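Local atomic coordinates of UDP-N-acetylglucosamine 4,6-dehydratase (PDB entry 3PVZ), a protein that binds nicotinamide-adenine-dinucleotide and probably acts as a lyase that removes water from UDP-N-acetylglucosamine. Residues L63-I68 and F91-L96; L39-A44 and V116-A121. One frame throughout, in Å; residues are numbered along the deposited sequence.

After helices 7-10 and 19-34 the chain lays down strand 37-41, the first of the sheet, crosses through helix 46-56 to strand 62-66, then through helix 70-83 to strand 90-94, where contact 1 closes a short loop of 22 residues. Helix 101-109 brings it back past both earlier strands to strand 115-118, and contact 2 closes a loop of 71 residues that contains contact 1 whole. In the sheet the order is 90-94, 62-66, 37-41, 115-118, so the two contacts are side by side. V40 joins them: its N lies 2.9 Å from H64 O, a probable hydrogen bond. Both contacts deliver their strand ends to the same NAD.

Contact 1: residues L63-I68 and F91-L96; sequences LHVVDI and FQTFAL. With NAD (nicotinamide-adenine-dinucleotide), chain E.
H64 and F94 both carry CG anti to the carbonyl carbon, beside the backbone N (chi1 -75° and -62°), and their rings meet on one side of the sheet. F94 brings CE2 over one face of the imidazole, displaced toward its rim and 3.7 Å from H64 ND1. The planes stand at 56°, an oblique pair. Q92 runs alongside H64, but the polar ends find partners beyond the two segments: H64 ND1 bonds Y113 OH and Q92 NE2 bonds D90 OD1. On the other side, L63 sets CG at the edge of the F91 ring, in its plane and 3.8 Å from F91 CD1, while V65 crosses with CG2 3.8 Å from F91 CE1. Four backbone hydrogen bonds tie the parallel strands, running from Q92 N to L63 O at one end to D67 N and F94 O, 3.2 Å, at the other. Past the strand, D67 grips the adenosine ribose: OD1 accepts from NAD O2B at 2.7 Å and OD2 from NAD O3B at 2.6 Å. OD2 also takes the amide of A44. R136 of the second subunit bonds I68 O and A95 O. An acidic residue just after the second strand in chain order, holding the ribose diol, is a hallmark of the NAD-binding Rossmann fold.

Contact 2: residues L39-A44 and V116-A121; sequences LVLGGA and VLNLSA. With NAD (nicotinamide-adenine-dinucleotide), chain E.
L39 and V116 lie side by side and point the same way, with L39 CD2 4.0 Å from V116 CG1, at the centre of a Rossmann fold where the first and fourth strands in chain order run parallel. L41 and N118 share their face of the sheet, and helix 131-154 packs on L41, V116 and N118. V40 and L117 face the other side, where both touch V51 of helix 46-56; they meet each other only loosely. L41 presses its CB against the opposite backbone, 3.5 Å from L117 O, the same oxygen that accepts from L41 N at 2.7 Å. Two more backbone bonds, L117 N to L39 O and L119 N to L41 O, complete the pairing.

At the strand ends G42, which has no side chain, brings its CA within 3.7 Å of S120 CB, and the chain turns there into the glycine-rich loop. At the end of strand 115-118, N118 makes an Asx turn. Its OD1 is held by two donors: S120 N at 2.9 Å, tilted 27° from the carbonyl plane, and S120 OG, in that plane on a lone pair. S120 OG sits between its own backbone N and carbonyl carbon (chi1 78°), folded back toward N118. N118 ND2 bonds Y160 OH. NAD reaches this end, where S120 CA comes 3.3 Å from NAD O4B and A121 CB 3.4 Å from NAD O3D.

Contact 1: residues L63-I68 and F91-L96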
loop_
_atom_site.group_PDB
_atom_site.type_symbol
_atom_site.label_atom_id
_atom_site.label_comp_id
_atom_site.label_asym_id
_atom_site.label_seq_id
_atom_site.Cartn_x
_atom_site.Cartn_y
_atom_site.Cartn_z
ATOM N N LEU A 63 -16.189 12.925 8.709
ATOM C CA LEU A 63 -15.154 11.950 8.696
ATOM C C LEU A 63 -14.594 11.713 7.305
ATOM O O LEU A 63 -15.247 11.152 6.417
ATOM C CB LEU A 63 -15.644 10.674 9.373
ATOM C CG LEU A 63 -14.776 9.409 9.227
ATOM C CD1 LEU A 63 -13.447 9.722 9.876
ATOM C CD2 LEU A 63 -15.405 8.117 9.797
ATOM N N HIS A 64 -13.364 12.157 7.118
ATOM C CA HIS A 64 -12.665 12.042 5.855
ATOM C C HIS A 64 -11.496 11.106 6.022
ATOM O O HIS A 64 -10.724 11.254 6.957
ATOM C CB HIS A 64 -12.169 13.380 5.363
ATOM C CG HIS A 64 -13.233 14.259 4.798
ATOM N ND1 HIS A 64 -12.944 15.442 4.148
ATOM C CD2 HIS A 64 -14.582 14.133 4.778
ATOM C CE1 HIS A 64 -14.076 16.008 3.738
ATOM N NE2 HIS A 64 -15.088 15.233 4.131
ATOM N N VAL A 65 -11.434 10.080 5.143
ATOM C CA VAL A 65 -10.390 9.066 5.180
ATOM C C VAL A 65 -9.452 9.232 3.978
ATOM O O VAL A 65 -9.903 9.359 2.857
ATOM C CB VAL A 65 -11.016 7.642 5.150
ATOM C CG1 VAL A 65 -9.989 6.602 5.493
ATOM C CG2 VAL A 65 -12.235 7.577 6.123
ATOM N N VAL A 66 -8.157 9.227 4.192
ATOM C CA VAL A 66 -7.166 9.387 3.111
ATOM C C VAL A 66 -6.091 8.308 3.133
ATOM O O VAL A 66 -5.490 8.055 4.149
ATOM C CB VAL A 66 -6.492 10.722 3.256
ATOM C CG1 VAL A 66 -5.392 10.954 2.111
ATOM C CG2 VAL A 66 -7.541 11.849 3.194
ATOM N N ASP A 67 -5.825 7.651 2.005
ATOM C CA ASP A 67 -4.835 6.579 1.975
ATOM C C ASP A 67 -4.496 6.315 0.537
ATOM O O ASP A 67 -5.325 6.509 -0.343
ATOM C CB ASP A 67 -5.427 5.296 2.590
ATOM C CG ASP A 67 -4.384 4.294 2.963
ATOM O OD1 ASP A 67 -3.755 3.662 2.055
ATOM O OD2 ASP A 67 -4.255 4.084 4.190
ATOM N N ILE A 68 -3.286 5.862 0.286
ATOM C CA ILE A 68 -2.889 5.639 -1.083
ATOM C C ILE A 68 -3.514 4.392 -1.628
ATOM O O ILE A 68 -3.664 4.305 -2.826
ATOM C CB ILE A 68 -1.359 5.572 -1.309
ATOM C CG1 ILE A 68 -0.690 4.673 -0.287
ATOM C CG2 ILE A 68 -0.746 6.921 -1.227
ATOM C CD1 ILE A 68 0.762 4.455 -0.561
ATOM N N PHE A 91 -19.205 11.874 5.340
ATOM C CA PHE A 91 -18.270 10.758 5.236
ATOM C C PHE A 91 -17.757 10.618 3.792
ATOM O O PHE A 91 -18.528 10.456 2.851
ATOM C CB PHE A 91 -18.921 9.421 5.662
ATOM C CG PHE A 91 -17.993 8.259 5.515
ATOM C CD1 PHE A 91 -16.915 8.140 6.315
ATOM C CD2 PHE A 91 -18.160 7.334 4.492
ATOM C CE1 PHE A 91 -16.016 7.098 6.183
ATOM C CE2 PHE A 91 -17.266 6.312 4.346
ATOM C CZ PHE A 91 -16.186 6.192 5.215
ATOM N N GLN A 92 -16.450 10.742 3.617
ATOM C CA GLN A 92 -15.830 10.635 2.289
ATOM C C GLN A 92 -14.425 10.061 2.388
ATOM O O GLN A 92 -13.690 10.322 3.339
ATOM C CB GLN A 92 -15.768 11.979 1.589
ATOM C CG GLN A 92 -17.089 12.731 1.386
ATOM C CD GLN A 92 -16.885 13.977 0.518
ATOM O OE1 GLN A 92 -16.566 13.836 -0.670
ATOM N NE2 GLN A 92 -16.964 15.207 1.139
ATOM N N THR A 93 -14.035 9.367 1.324
ATOM C CA THR A 93 -12.754 8.750 1.225
ATOM C C THR A 93 -12.020 9.296 -0.015
ATOM O O THR A 93 -12.617 9.616 -1.010
ATOM C CB THR A 93 -12.926 7.220 1.135
ATOM O OG1 THR A 93 -13.529 6.925 -0.121
ATOM C CG2 THR A 93 -13.839 6.716 2.264
ATOM N N PHE A 94 -10.695 9.346 0.049
ATOM C CA PHE A 94 -9.850 10.004 -0.931
ATOM C C PHE A 94 -8.589 9.182 -1.003
ATOM O O PHE A 94 -7.832 9.100 -0.022
ATOM C CB PHE A 94 -9.448 11.461 -0.442
ATOM C CG PHE A 94 -10.634 12.403 -0.244
ATOM C CD1 PHE A 94 -11.138 13.132 -1.295
ATOM C CD2 PHE A 94 -11.275 12.492 0.985
ATOM C CE1 PHE A 94 -12.256 13.937 -1.146
ATOM C CE2 PHE A 94 -12.359 13.302 1.179
ATOM C CZ PHE A 94 -12.868 14.050 0.110
ATOM N N ALA A 95 -8.306 8.623 -2.171
ATOM C CA ALA A 95 -7.141 7.751 -2.346
ATOM C C ALA A 95 -5.933 8.590 -2.720
ATOM O O ALA A 95 -5.452 8.521 -3.847
ATOM C CB ALA A 95 -7.421 6.681 -3.447
ATOM N N LEU A 96 -5.447 9.373 -1.773
ATOM C CA LEU A 96 -4.401 10.344 -2.020
ATOM C C LEU A 96 -3.136 9.966 -1.215
ATOM O O LEU A 96 -3.206 9.306 -0.168
ATOM C CB LEU A 96 -4.893 11.710 -1.590
ATOM C CG LEU A 96 -6.102 12.386 -2.246
ATOM C CD1 LEU A 96 -6.394 13.782 -1.547
ATOM C CD2 LEU A 96 -5.855 12.529 -3.690
HETATM P PA NAD E . -0.348 -0.444 7.772
HETATM O O1A NAD E . 0.710 -0.829 6.789
HETATM O O2A NAD E . -1.473 -1.434 7.733
HETATM O O5B NAD E . -1.137 0.853 7.302
HETATM C C5B NAD E . -0.326 2.010 7.003
HETATM C C4B NAD E . -1.219 2.813 6.050
HETATM O O4B NAD E . -0.621 4.028 5.648
HETATM C C3B NAD E . -1.506 1.983 4.758
HETATM O O3B NAD E . -2.892 1.890 4.505
HETATM C C2B NAD E . -0.758 2.789 3.670
HETATM O O2B NAD E . -1.277 2.626 2.355
HETATM C C1B NAD E . -0.920 4.197 4.288
HETATM N N9A NAD E . 0.054 5.123 3.731
HETATM C C8A NAD E . 1.386 4.976 3.697
HETATM N N7A NAD E . 1.949 5.962 3.078
HETATM C C5A NAD E . 0.957 6.850 2.763
HETATM C C6A NAD E . 0.918 8.072 2.099
HETATM N N6A NAD E . 2.118 8.618 1.714
HETATM N N1A NAD E . -0.242 8.690 1.903
HETATM C C2A NAD E . -1.382 8.138 2.303
HETATM N N3A NAD E . -1.390 6.976 2.907
HETATM C C4A NAD E . -0.264 6.319 3.152
HETATM O O3 NAD E . 0.329 -0.259 9.220
HETATM P PN NAD E . -0.587 -0.447 10.554
HETATM O O1N NAD E . -0.437 -1.862 11.088
HETATM O O2N NAD E . -1.996 -0.017 10.530
HETATM O O5D NAD E . 0.346 0.408 11.616
HETATM C C5D NAD E . 0.125 1.805 11.494
HETATM C C4D NAD E . 1.052 2.544 12.467
HETATM O O4D NAD E . 1.065 1.866 13.763
HETATM C C3D NAD E . 2.508 2.487 11.953
HETATM O O3D NAD E . 3.302 3.614 12.388
HETATM C C2D NAD E . 3.082 1.258 12.692
HETATM O O2D NAD E . 4.511 1.308 12.819
HETATM C C1D NAD E . 2.409 1.393 14.057
HETATM N N1N NAD E . 2.401 0.128 14.808
HETATM C C2N NAD E . 1.761 -0.923 14.280
HETATM C C3N NAD E . 1.708 -2.128 14.948
HETATM C C7N NAD E . 1.034 -3.303 14.371
HETATM O O7N NAD E . 1.114 -4.349 15.011
HETATM N N7N NAD E . 0.390 -3.272 13.194
HETATM C C4N NAD E . 2.341 -2.249 16.210
HETATM C C5N NAD E . 2.978 -1.134 16.729
HETATM C C6N NAD E . 3.005 0.054 15.997
#

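Contact 2: residues L39-A44 and V116-A121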
loop_
_atom_site.group_PDB
_atom_site.type_symbol
_atom_site.label_atom_id
_atom_site.label_comp_id
_atom_site.label_asym_id
_atom_site.label_seq_id
_atom_site.Cartn_x
_atom_site.Cartn_y
_atom_site.Cartn_z
ATOM N N LEU A 39 -10.328 13.846 10.365
ATOM C CA LEU A 39 -9.522 13.463 9.241
ATOM C C LEU A 39 -8.646 12.264 9.677
ATOM O O LEU A 39 -7.933 12.385 10.620
ATOM C CB LEU A 39 -8.632 14.655 8.851
ATOM C CG LEU A 39 -7.608 14.406 7.736
ATOM C CD1 LEU A 39 -8.290 13.756 6.416
ATOM C CD2 LEU A 39 -6.796 15.639 7.438
ATOM N N VAL A 40 -8.689 11.127 8.962
ATOM C CA VAL A 40 -7.857 9.989 9.264
ATOM C C VAL A 40 -6.974 9.713 8.090
ATOM O O VAL A 40 -7.430 9.265 7.019
ATOM C CB VAL A 40 -8.720 8.717 9.583
ATOM C CG1 VAL A 40 -7.838 7.546 10.019
ATOM C CG2 VAL A 40 -9.731 9.074 10.674
ATOM N N LEU A 41 -5.690 9.912 8.317
ATOM C CA LEU A 41 -4.666 9.639 7.359
ATOM C C LEU A 41 -4.129 8.230 7.556
ATOM O O LEU A 41 -3.897 7.783 8.625
ATOM C CB LEU A 41 -3.534 10.645 7.573
ATOM C CG LEU A 41 -4.030 12.076 7.543
ATOM C CD1 LEU A 41 -2.842 13.018 7.621
ATOM C CD2 LEU A 41 -4.877 12.339 6.289
ATOM N N GLY A 42 -3.849 7.562 6.469
ATOM C CA GLY A 42 -3.547 6.145 6.506
ATOM C C GLY A 42 -4.728 5.359 7.003
ATOM O O GLY A 42 -4.586 4.262 7.612
ATOM N N GLY A 43 -5.904 5.880 6.705
ATOM C CA GLY A 43 -7.117 5.302 7.250
ATOM C C GLY A 43 -7.543 4.019 6.584
ATOM O O GLY A 43 -8.475 3.458 7.050
ATOM N N ALA A 44 -6.941 3.609 5.470
ATOM C CA ALA A 44 -7.204 2.266 4.896
ATOM C C ALA A 44 -6.279 1.184 5.467
ATOM O O ALA A 44 -6.367 0.031 5.090
ATOM C CB ALA A 44 -7.103 2.269 3.373
ATOM N N VAL A 116 -7.274 15.395 13.789
ATOM C CA VAL A 116 -6.535 14.822 12.667
ATOM C C VAL A 116 -5.735 13.633 13.213
ATOM O O VAL A 116 -5.005 13.794 14.158
ATOM C CB VAL A 116 -5.635 15.867 11.995
ATOM C CG1 VAL A 116 -4.837 15.203 10.846
ATOM C CG2 VAL A 116 -6.506 17.063 11.494
ATOM N N LEU A 117 -5.955 12.439 12.647
ATOM C CA LEU A 117 -5.325 11.205 13.106
ATOM C C LEU A 117 -4.435 10.669 11.977
ATOM O O LEU A 117 -4.878 10.548 10.841
ATOM C CB LEU A 117 -6.389 10.156 13.474
ATOM C CG LEU A 117 -7.299 10.446 14.672
ATOM C CD1 LEU A 117 -8.467 11.366 14.250
ATOM C CD2 LEU A 117 -7.861 9.165 15.301
ATOM N N ASN A 118 -3.165 10.431 12.267
ATOM C CA ASN A 118 -2.224 9.941 11.268
ATOM C C ASN A 118 -1.767 8.545 11.616
ATOM O O ASN A 118 -0.948 8.361 12.508
ATOM C CB ASN A 118 -1.033 10.887 11.172
ATOM C CG ASN A 118 -0.057 10.548 10.018
ATOM O OD1 ASN A 118 -0.231 9.599 9.288
ATOM N ND2 ASN A 118 0.925 11.402 9.830
ATOM N N LEU A 119 -2.316 7.562 10.901
ATOM C CA LEU A 119 -1.936 6.185 11.056
ATOM C C LEU A 119 -1.235 5.759 9.775
ATOM O O LEU A 119 -1.193 4.586 9.467
ATOM C CB LEU A 119 -3.176 5.274 11.277
ATOM C CG LEU A 119 -3.833 5.347 12.665
ATOM C CD1 LEU A 119 -2.795 5.132 13.783
ATOM C CD2 LEU A 119 -4.618 6.653 12.836
ATOM N N SER A 120 -0.627 6.705 9.056
ATOM C CA SER A 120 0.098 6.357 7.836
ATOM C C SER A 120 1.566 6.173 8.207
ATOM O O SER A 120 2.045 6.821 9.126
ATOM C CB SER A 120 -0.089 7.432 6.774
ATOM O OG SER A 120 0.749 8.558 7.044
ATOM N N ALA A 121 2.258 5.320 7.473
ATOM C CA ALA A 121 3.683 4.964 7.740
ATOM C C ALA A 121 4.201 4.008 6.717
ATOM O O ALA A 121 3.421 3.351 6.027
ATOM C CB ALA A 121 3.877 4.296 9.098
HETATM P PA NAD E . -0.348 -0.444 7.772
HETATM O O1A NAD E . 0.710 -0.829 6.789
HETATM O O2A NAD E . -1.473 -1.434 7.733
HETATM O O5B NAD E . -1.137 0.853 7.302
HETATM C C5B NAD E . -0.326 2.010 7.003
HETATM C C4B NAD E . -1.219 2.813 6.050
HETATM O O4B NAD E . -0.621 4.028 5.648
HETATM C C3B NAD E . -1.506 1.983 4.758
HETATM O O3B NAD E . -2.892 1.890 4.505
HETATM C C2B NAD E . -0.758 2.789 3.670
HETATM O O2B NAD E . -1.277 2.626 2.355
HETATM C C1B NAD E . -0.920 4.197 4.288
HETATM N N9A NAD E . 0.054 5.123 3.731
HETATM C C8A NAD E . 1.386 4.976 3.697
HETATM N N7A NAD E . 1.949 5.962 3.078
HETATM C C5A NAD E . 0.957 6.850 2.763
HETATM C C6A NAD E . 0.918 8.072 2.099
HETATM N N6A NAD E . 2.118 8.618 1.714
HETATM N N1A NAD E . -0.242 8.690 1.903
HETATM C C2A NAD E . -1.382 8.138 2.303
HETATM N N3A NAD E . -1.390 6.976 2.907
HETATM C C4A NAD E . -0.264 6.319 3.152
HETATM O O3 NAD E . 0.329 -0.259 9.220
HETATM P PN NAD E . -0.587 -0.447 10.554
HETATM O O1N NAD E . -0.437 -1.862 11.088
HETATM O O2N NAD E . -1.996 -0.017 10.530
HETATM O O5D NAD E . 0.346 0.408 11.616
HETATM C C5D NAD E . 0.125 1.805 11.494
HETATM C C4D NAD E . 1.052 2.544 12.467
HETATM O O4D NAD E . 1.065 1.866 13.763
HETATM C C3D NAD E . 2.508 2.487 11.953
HETATM O O3D NAD E . 3.302 3.614 12.388
HETATM C C2D NAD E . 3.082 1.258 12.692
HETATM O O2D NAD E . 4.511 1.308 12.819
HETATM C C1D NAD E . 2.409 1.393 14.057
HETATM N N1N NAD E . 2.401 0.128 14.808
HETATM C C2N NAD E . 1.761 -0.923 14.280
HETATM C C3N NAD E . 1.708 -2.128 14.948
HETATM C C7N NAD E . 1.034 -3.303 14.371
HETATM O O7N NAD E . 1.114 -4.349 15.011
HETATM N N7N NAD E . 0.390 -3.272 13.194
HETATM C C4N NAD E . 2.341 -2.249 16.210
HETATM C C5N NAD E . 2.978 -1.134 16.729
HETATM C C6N NAD E . 3.005 0.054 15.997
#